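Ice-binding protein (Leucosporidium, PDB 3UYU) binds to the surface of ice crystals and inhibits their growth, conferring freeze tolerance with low thermal hysteresis activity. Local coordinates at residues D131-G136 with T159-A164; F194-T199 with A214-T219. The protein carries 2 engineered substitutions. One frame throughout, in Å; residues are numbered along the deposited sequence.

Contact 1 of 2, residues D131-G136 with T159-A164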
ATOM      1  N   ASP A 131     -17.974  14.592 -28.213  1.00 18.00           N
ATOM      2  CA  ASP A 131     -18.026  13.297 -27.551  1.00 16.15           C
ATOM      3  C   ASP A 131     -16.893  12.379 -27.970  1.00 16.87           C
ATOM      4  O   ASP A 131     -16.357  12.505 -29.077  1.00 18.95           O
ATOM      5  CB  ASP A 131     -19.380  12.587 -27.897  1.00 19.29           C
ATOM      6  CG  ASP A 131     -20.588  13.319 -27.326  1.00 19.40           C
ATOM      7  OD1 ASP A 131     -20.501  14.265 -26.510  1.00 19.35           O
ATOM      8  OD2 ASP A 131     -21.724  12.986 -27.759  1.00 28.05           O
ATOM      9  N   LEU A 132     -16.507  11.454 -27.090  1.00 14.99           N
ATOM     10  CA  LEU A 132     -15.424  10.526 -27.301  1.00 13.55           C
ATOM     11  C   LEU A 132     -15.908   9.131 -26.919  1.00 13.25           C
ATOM     12  O   LEU A 132     -16.545   8.959 -25.858  1.00 15.73           O
ATOM     13  CB  LEU A 132     -14.241  10.927 -26.383  1.00 12.10           C
ATOM     14  CG  LEU A 132     -12.982  10.024 -26.411  1.00 14.79           C
ATOM     15  CD1 LEU A 132     -12.310  10.117 -27.772  1.00 15.86           C
ATOM     16  CD2 LEU A 132     -12.030  10.539 -25.281  1.00 17.08           C
ATOM     17  N   THR A 133     -15.662   8.175 -27.789  1.00 14.03           N
ATOM     18  CA  THR A 133     -16.105   6.793 -27.563  1.00 14.67           C
ATOM     19  C   THR A 133     -14.922   5.887 -27.382  1.00 14.30           C
ATOM     20  O   THR A 133     -13.961   5.975 -28.119  1.00 15.14           O
ATOM     21  CB  THR A 133     -16.901   6.308 -28.786  1.00 14.78           C
ATOM     22  OG1 THR A 133     -18.060   7.137 -28.949  1.00 15.56           O
ATOM     23  CG2 THR A 133     -17.362   4.835 -28.570  1.00 16.56           C
ATOM     24  N   PHE A 134     -14.979   5.028 -26.365  1.00 13.36           N
ATOM     25  CA  PHE A 134     -13.987   3.941 -26.168  1.00 13.69           C
ATOM     26  C   PHE A 134     -14.663   2.684 -26.612  1.00 14.58           C
ATOM     27  O   PHE A 134     -15.727   2.370 -26.075  1.00 15.63           O
ATOM     28  CB  PHE A 134     -13.576   3.838 -24.694  1.00 13.69           C
ATOM     29  CG  PHE A 134     -12.991   5.096 -24.176  1.00 13.51           C
ATOM     30  CD1 PHE A 134     -11.609   5.246 -24.001  1.00 14.25           C
ATOM     31  CD2 PHE A 134     -13.800   6.149 -23.857  1.00 15.14           C
ATOM     32  CE1 PHE A 134     -11.081   6.475 -23.525  1.00 14.45           C
ATOM     33  CE2 PHE A 134     -13.276   7.361 -23.389  1.00 16.49           C
ATOM     34  CZ  PHE A 134     -11.878   7.503 -23.231  1.00 14.85           C
ATOM     35  N   GLU A 135     -14.050   1.965 -27.545  1.00 14.32           N
ATOM     36  CA  GLU A 135     -14.650   0.684 -28.015  1.00 13.15           C
ATOM     37  C   GLU A 135     -13.736  -0.476 -27.774  1.00 12.51           C
ATOM     38  O   GLU A 135     -12.624  -0.535 -28.394  1.00 13.96           O
ATOM     39  CB  GLU A 135     -14.985   0.764 -29.496  1.00 14.90           C
ATOM     40  CG  GLU A 135     -15.767  -0.463 -29.969  1.00 19.34           C
ATOM     41  CD  GLU A 135     -15.930  -0.529 -31.492  1.00 27.96           C
ATOM     42  OE1 GLU A 135     -16.304   0.518 -32.104  1.00 25.09           O
ATOM     43  OE2 GLU A 135     -15.702  -1.654 -32.060  1.00 33.07           O
ATOM     44  N   GLY A 136     -14.116  -1.412 -26.900  1.00 12.24           N
ATOM     45  CA  GLY A 136     -13.316  -2.611 -26.707  1.00 11.88           C
ATOM     46  C   GLY A 136     -14.038  -3.475 -25.715  1.00 12.74           C
ATOM     47  O   GLY A 136     -15.028  -3.021 -25.159  1.00 13.98           O
ATOM     48  N   THR A 159     -18.277   7.960 -23.957  1.00 14.38           N
ATOM     49  CA  THR A 159     -19.225   6.838 -24.116  1.00 15.50           C
ATOM     50  C   THR A 159     -18.438   5.552 -24.159  1.00 15.26           C
ATOM     51  O   THR A 159     -17.329   5.486 -24.726  1.00 14.92           O
ATOM     52  CB  THR A 159     -20.103   7.083 -25.426  1.00 16.51           C
ATOM     53  OG1 THR A 159     -19.339   6.813 -26.550  1.00 26.92           O
ATOM     54  CG2 THR A 159     -20.589   8.424 -25.485  1.00 19.27           C
ATOM     55  N   LEU A 160     -19.008   4.506 -23.562  1.00 14.37           N
ATOM     56  CA  LEU A 160     -18.372   3.197 -23.572  1.00 14.26           C
ATOM     57  C   LEU A 160     -19.120   2.352 -24.636  1.00 15.87           C
ATOM     58  O   LEU A 160     -20.403   2.399 -24.779  1.00 17.05           O
ATOM     59  CB  LEU A 160     -18.481   2.520 -22.185  1.00 12.73           C
ATOM     60  CG  LEU A 160     -17.802   3.287 -21.063  1.00 14.91           C
ATOM     61  CD1 LEU A 160     -18.043   2.569 -19.691  1.00 15.72           C
ATOM     62  CD2 LEU A 160     -16.348   3.590 -21.409  1.00 16.82           C
ATOM     63  N   ALA A 161     -18.325   1.607 -25.398  1.00 12.33           N
ATOM     64  CA  ALA A 161     -18.934   0.652 -26.352  1.00 13.02           C
ATOM     65  C   ALA A 161     -18.178  -0.629 -26.403  1.00 11.71           C
ATOM     66  O   ALA A 161     -17.016  -0.659 -26.036  1.00 13.64           O
ATOM     67  CB  ALA A 161     -18.952   1.308 -27.732  1.00 12.44           C
ATOM     68  N   GLY A 162     -18.811  -1.730 -26.851  1.00 10.83           N
ATOM     69  CA  GLY A 162     -18.118  -2.964 -27.024  1.00 10.80           C
ATOM     70  C   GLY A 162     -17.948  -3.839 -25.792  1.00 10.95           C
ATOM     71  O   GLY A 162     -17.361  -4.916 -25.851  1.00 14.41           O
ATOM     72  N   GLY A 163     -18.413  -3.369 -24.627  1.00 12.10           N
ATOM     73  CA  GLY A 163     -18.222  -4.099 -23.351  1.00 12.95           C
ATOM     74  C   GLY A 163     -17.280  -3.405 -22.362  1.00 12.45           C
ATOM     75  O   GLY A 163     -17.176  -3.873 -21.212  1.00 13.51           O
ATOM     76  N   ALA A 164     -16.735  -2.274 -22.812  1.00 12.29           N
ATOM     77  CA  ALA A 164     -15.626  -1.544 -22.083  1.00 13.85           C
ATOM     78  C   ALA A 164     -16.084  -1.131 -20.690  1.00 14.05           C
ATOM     79  O   ALA A 164     -17.267  -0.882 -20.440  1.00 13.79           O
ATOM     80  CB  ALA A 164     -15.166  -0.315 -22.871  1.00 15.52           C
TER
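Thr133 and Thr159, paired across neighbouring parallel strands, are hydrogen-bonded through their hydroxyls: Thr133 OG1 lies 2.7 Å from Thr159 OG1. Thr159 reaches this bond with its hydroxyl set between backbone N and carbonyl carbon (chi1 75°). The methyl of Thr133, CG2, reaches diagonally across to Ala161 CB on the neighbouring strand, 4.0 Å away, and Glu135 continues the same face.

The backbone supplies a regular parallel ladder. Leu132 O accepts from Thr159 N, Thr159 O from Phe134 N at 2.9 Å, and Phe134 O from Ala161 N. The last rung, from Gly136 N to Ala161 O at 3.1 Å, is less regular, its donor tilted 29° from the carbonyl plane. Beyond it, the chain leaves Ala161 through a type I' turn in which Gly162 and Gly163 both take positive phi.

Apolar contact lies on the other face, where Phe134 CB meets Leu160 CD2 at 4.3 Å. The Phe134 ring has Thr159 O at its edge and packs further on Trp142, Phe158 and Phe171 inside the right-handed beta-helix.

One sheet thus carries two chemistries: hydroxyl, methyl and carboxylate groups on the face of Thr133, and the buried Phe134 ring with the more exposed Leu160 on the other. The paired hydroxyls add a side-chain bond to the backbone ladder between successive coils.

Contact 2 of 2, residues F194-T199 with A214-T219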
ATOM      1  N   PHE A 194      -3.256  20.426 -11.320  1.00 14.34           N
ATOM      2  CA  PHE A 194      -4.575  20.789 -10.844  1.00 15.74           C
ATOM      3  C   PHE A 194      -5.641  20.024 -11.645  1.00 15.09           C
ATOM      4  O   PHE A 194      -5.427  19.766 -12.818  1.00 16.22           O
ATOM      5  CB  PHE A 194      -4.770  22.288 -11.114  1.00 17.78           C
ATOM      6  CG  PHE A 194      -5.532  23.005 -10.052  1.00 19.89           C
ATOM      7  CD1 PHE A 194      -6.932  22.859  -9.946  1.00 22.84           C
ATOM      8  CD2 PHE A 194      -4.882  23.839  -9.150  1.00 23.66           C
ATOM      9  CE1 PHE A 194      -7.662  23.519  -8.992  1.00 23.77           C
ATOM     10  CE2 PHE A 194      -5.615  24.528  -8.179  1.00 26.43           C
ATOM     11  CZ  PHE A 194      -7.018  24.363  -8.103  1.00 26.53           C
ATOM     12  N   VAL A 195      -6.740  19.635 -10.991  1.00 14.39           N
ATOM     13  CA  VAL A 195      -7.957  19.122 -11.712  1.00 14.04           C
ATOM     14  C   VAL A 195      -9.143  19.957 -11.295  1.00 13.24           C
ATOM     15  O   VAL A 195      -9.420  20.119 -10.086  1.00 12.73           O
ATOM     16  CB  VAL A 195      -8.247  17.649 -11.331  1.00 13.44           C
ATOM     17  CG1 VAL A 195      -9.502  17.110 -12.107  1.00 13.11           C
ATOM     18  CG2 VAL A 195      -7.063  16.753 -11.657  1.00 15.09           C
ATOM     19  N   THR A 196      -9.887  20.470 -12.302  1.00 13.58           N
ATOM     20  CA  THR A 196     -11.146  21.191 -12.050  1.00 13.62           C
ATOM     21  C   THR A 196     -12.275  20.480 -12.759  1.00 11.46           C
ATOM     22  O   THR A 196     -12.154  20.271 -13.970  1.00 13.29           O
ATOM     23  CB  THR A 196     -11.055  22.591 -12.662  1.00 13.94           C
ATOM     24  OG1 THR A 196      -9.930  23.259 -12.052  1.00 17.05           O
ATOM     25  CG2 THR A 196     -12.331  23.435 -12.373  1.00 14.89           C
ATOM     26  N   LEU A 197     -13.300  20.150 -11.993  1.00 12.21           N
ATOM     27  CA  LEU A 197     -14.507  19.605 -12.599  1.00 12.38           C
ATOM     28  C   LEU A 197     -15.487  20.776 -12.614  1.00 10.47           C
ATOM     29  O   LEU A 197     -15.990  21.149 -11.557  1.00 11.80           O
ATOM     30  CB  LEU A 197     -15.082  18.386 -11.852  1.00 13.12           C
ATOM     31  CG  LEU A 197     -14.199  17.106 -11.810  1.00 16.38           C
ATOM     32  CD1 LEU A 197     -15.185  15.970 -11.402  1.00 17.34           C
ATOM     33  CD2 LEU A 197     -13.241  16.763 -12.904  1.00 19.17           C
ATOM     34  N   GLN A 198     -15.690  21.347 -13.793  1.00 14.37           N
ATOM     35  CA  GLN A 198     -16.519  22.562 -13.882  1.00 14.61           C
ATOM     36  C   GLN A 198     -18.016  22.272 -13.685  1.00 14.21           C
ATOM     37  O   GLN A 198     -18.509  21.142 -13.784  1.00 15.38           O
ATOM     38  CB  GLN A 198     -16.228  23.374 -15.164  1.00 12.75           C
ATOM     39  CG  GLN A 198     -14.713  23.874 -15.325  1.00 16.68           C
ATOM     40  CD  GLN A 198     -14.436  24.695 -16.564  1.00 19.35           C
ATOM     41  OE1 GLN A 198     -14.956  24.445 -17.640  1.00 22.13           O
ATOM     42  NE2 GLN A 198     -13.565  25.672 -16.431  1.00 20.33           N
ATOM     43  N   THR A 199     -18.737  23.367 -13.459  1.00 15.70           N
ATOM     44  CA  THR A 199     -20.132  23.309 -13.045  1.00 16.31           C
ATOM     45  C   THR A 199     -20.993  22.270 -13.741  1.00 15.33           C
ATOM     46  O   THR A 199     -21.142  22.245 -14.992  1.00 15.41           O
ATOM     47  CB  THR A 199     -20.793  24.716 -12.842  1.00 19.87           C
ATOM     48  OG1 THR A 199     -22.201  24.740 -13.035  1.00 23.38           O
ATOM     49  CG2 THR A 199     -19.911  25.846 -13.188  1.00 15.28           C
ATOM     50  N   ALA A 214     -10.527  20.853  -7.714  1.00 12.90           N
ATOM     51  CA  ALA A 214     -11.634  21.746  -7.507  1.00 13.79           C
ATOM     52  C   ALA A 214     -12.912  21.193  -8.157  1.00 12.80           C
ATOM     53  O   ALA A 214     -12.902  20.862  -9.372  1.00 14.53           O
ATOM     54  CB  ALA A 214     -11.298  23.123  -8.082  1.00 14.69           C
ATOM     55  N   LEU A 215     -13.965  21.088  -7.352  1.00 12.69           N
ATOM     56  CA  LEU A 215     -15.275  20.578  -7.821  1.00 13.39           C
ATOM     57  C   LEU A 215     -16.217  21.790  -7.918  1.00 14.74           C
ATOM     58  O   LEU A 215     -16.289  22.582  -6.979  1.00 15.19           O
ATOM     59  CB  LEU A 215     -15.858  19.632  -6.829  1.00 14.24           C
ATOM     60  CG  LEU A 215     -14.900  18.441  -6.603  1.00 14.20           C
ATOM     61  CD1 LEU A 215     -15.567  17.678  -5.558  1.00 13.37           C
ATOM     62  CD2 LEU A 215     -14.564  17.597  -7.904  1.00 16.92           C
ATOM     63  N   GLN A 216     -16.946  21.889  -9.015  1.00 13.08           N
ATOM     64  CA  GLN A 216     -17.995  22.942  -9.173  1.00 13.08           C
ATOM     65  C   GLN A 216     -19.343  22.216  -9.406  1.00 11.63           C
ATOM     66  O   GLN A 216     -19.633  21.763 -10.539  1.00 14.00           O
ATOM     67  CB  GLN A 216     -17.606  23.830 -10.343  1.00 13.34           C
ATOM     68  CG  GLN A 216     -16.392  24.677 -10.146  1.00 16.01           C
ATOM     69  CD  GLN A 216     -15.920  25.420 -11.396  1.00 17.29           C
ATOM     70  OE1 GLN A 216     -16.589  25.459 -12.464  1.00 20.69           O
ATOM     71  NE2 GLN A 216     -14.726  26.020 -11.291  1.00 18.29           N
ATOM     72  N   LYS A 217     -20.111  22.040  -8.338  1.00 11.08           N
ATOM     73  CA  LYS A 217     -21.430  21.352  -8.424  1.00 11.83           C
ATOM     74  C   LYS A 217     -21.255  20.044  -9.224  1.00 14.12           C
ATOM     75  O   LYS A 217     -21.983  19.726 -10.196  1.00 13.36           O
ATOM     76  CB  LYS A 217     -22.489  22.260  -9.111  1.00 13.98           C
ATOM     77  CG  LYS A 217     -22.705  23.488  -8.334  1.00 15.38           C
ATOM     78  CD  LYS A 217     -23.937  24.259  -8.839  1.00 18.31           C
ATOM     79  CE  LYS A 217     -24.080  25.597  -8.162  1.00 21.31           C
ATOM     80  NZ  LYS A 217     -24.842  25.343  -6.947  1.00 23.27           N
ATOM     81  N   ALA A 218     -20.265  19.244  -8.811  1.00 13.00           N
ATOM     82  CA  ALA A 218     -19.787  18.158  -9.709  1.00 12.77           C
ATOM     83  C   ALA A 218     -20.076  16.801  -9.088  1.00 12.25           C
ATOM     84  O   ALA A 218     -20.164  16.661  -7.847  1.00 11.59           O
ATOM     85  CB  ALA A 218     -18.308  18.272  -9.954  1.00 14.41           C
ATOM     86  N   THR A 219     -20.233  15.798  -9.949  1.00 11.76           N
ATOM     87  CA  THR A 219     -20.537  14.442  -9.532  1.00 11.61           C
ATOM     88  C   THR A 219     -19.345  13.541  -9.841  1.00 10.80           C
ATOM     89  O   THR A 219     -18.779  13.624 -10.943  1.00 11.78           O
ATOM     90  CB  THR A 219     -21.726  13.978 -10.344  1.00 12.01           C
ATOM     91  OG1 THR A 219     -22.878  14.743  -9.880  1.00 16.27           O
ATOM     92  CG2 THR A 219     -21.973  12.508 -10.217  1.00 13.82           C
TER
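Gln216 extends its side chain over the backbone of Gln198 and Thr199, where the strand pairing ends. Its CG stands anti to the carbonyl carbon (chi1 -68°), and the extended chain beyond carries OE1 to 3.2 Å from Thr199 N, a weak hydrogen bond bent to 135° at the hydrogen. Carbon atoms also crowd this oxygen: Gln198 CA lies 3.2 Å from Gln216 OE1, with Gln198 CB and Thr199 CG2 a little farther. The other branch of the amide, NE2, rests 3.7 Å from the methyl CG2 of Thr196, whose side chain crosses that of Gln216 at a slant. Gln198 and Gln216 run side by side in the same direction, their amide planes 22° apart.

On the opposite face Leu197 and Leu215 also lie alongside each other, with Leu197 CD1 3.9 Å from Leu215 CD2. Ala218 comes in from beyond the bend at Lys217 and sets its CB 3.7 Å from Leu197 CB. At the start of the pairing, Ala214 CB meets the rim of the Phe194 ring in its plane, 3.8 Å from CE1. Between these side chains, three backbone bonds hold the strands parallel: Ala214 N to Val195 O, Leu197 N to Ala214 O, and Gln216 N to Leu197 O.

Ala214, inferred to be part of the ice-binding site, shares its face with Thr196 and is flanked by Ser23. Strand 195-197 has strand 177-179 as its other neighbour, while strand 212-216 has strand 21-25 on its other side, placing the contact within the seven-stranded parallel sheet of the beta-helix. Leu215 faces inward onto Ile30 of strand 29-31, and from the bend Lys217 sends NZ to a hydrogen bond with Pro26 O.

From the N terminus, the chain passes through the early strands, among them 21-25 and 44-45, and helix 76-96 before contact 1 opens at 131-136. Contact 1 closes a loop of 22 residues, containing strands 142-146 and 150-152, when 159-164 returns beside its start. The chain then runs through strands 169-173, 177-179, 184-186 and 188-191 to contact 2, whose shorter loop of 14 residues closes at 214-219. The two loops follow in series, neither nested nor crossed, and their nearest atoms stay about 14 Å apart. Contact 1 joins the middle strand 132-135 to the outer strand 158-161 of a three-stranded sheet; contact 2 joins neighbours in the seven-stranded sheet, a different face of the solenoid.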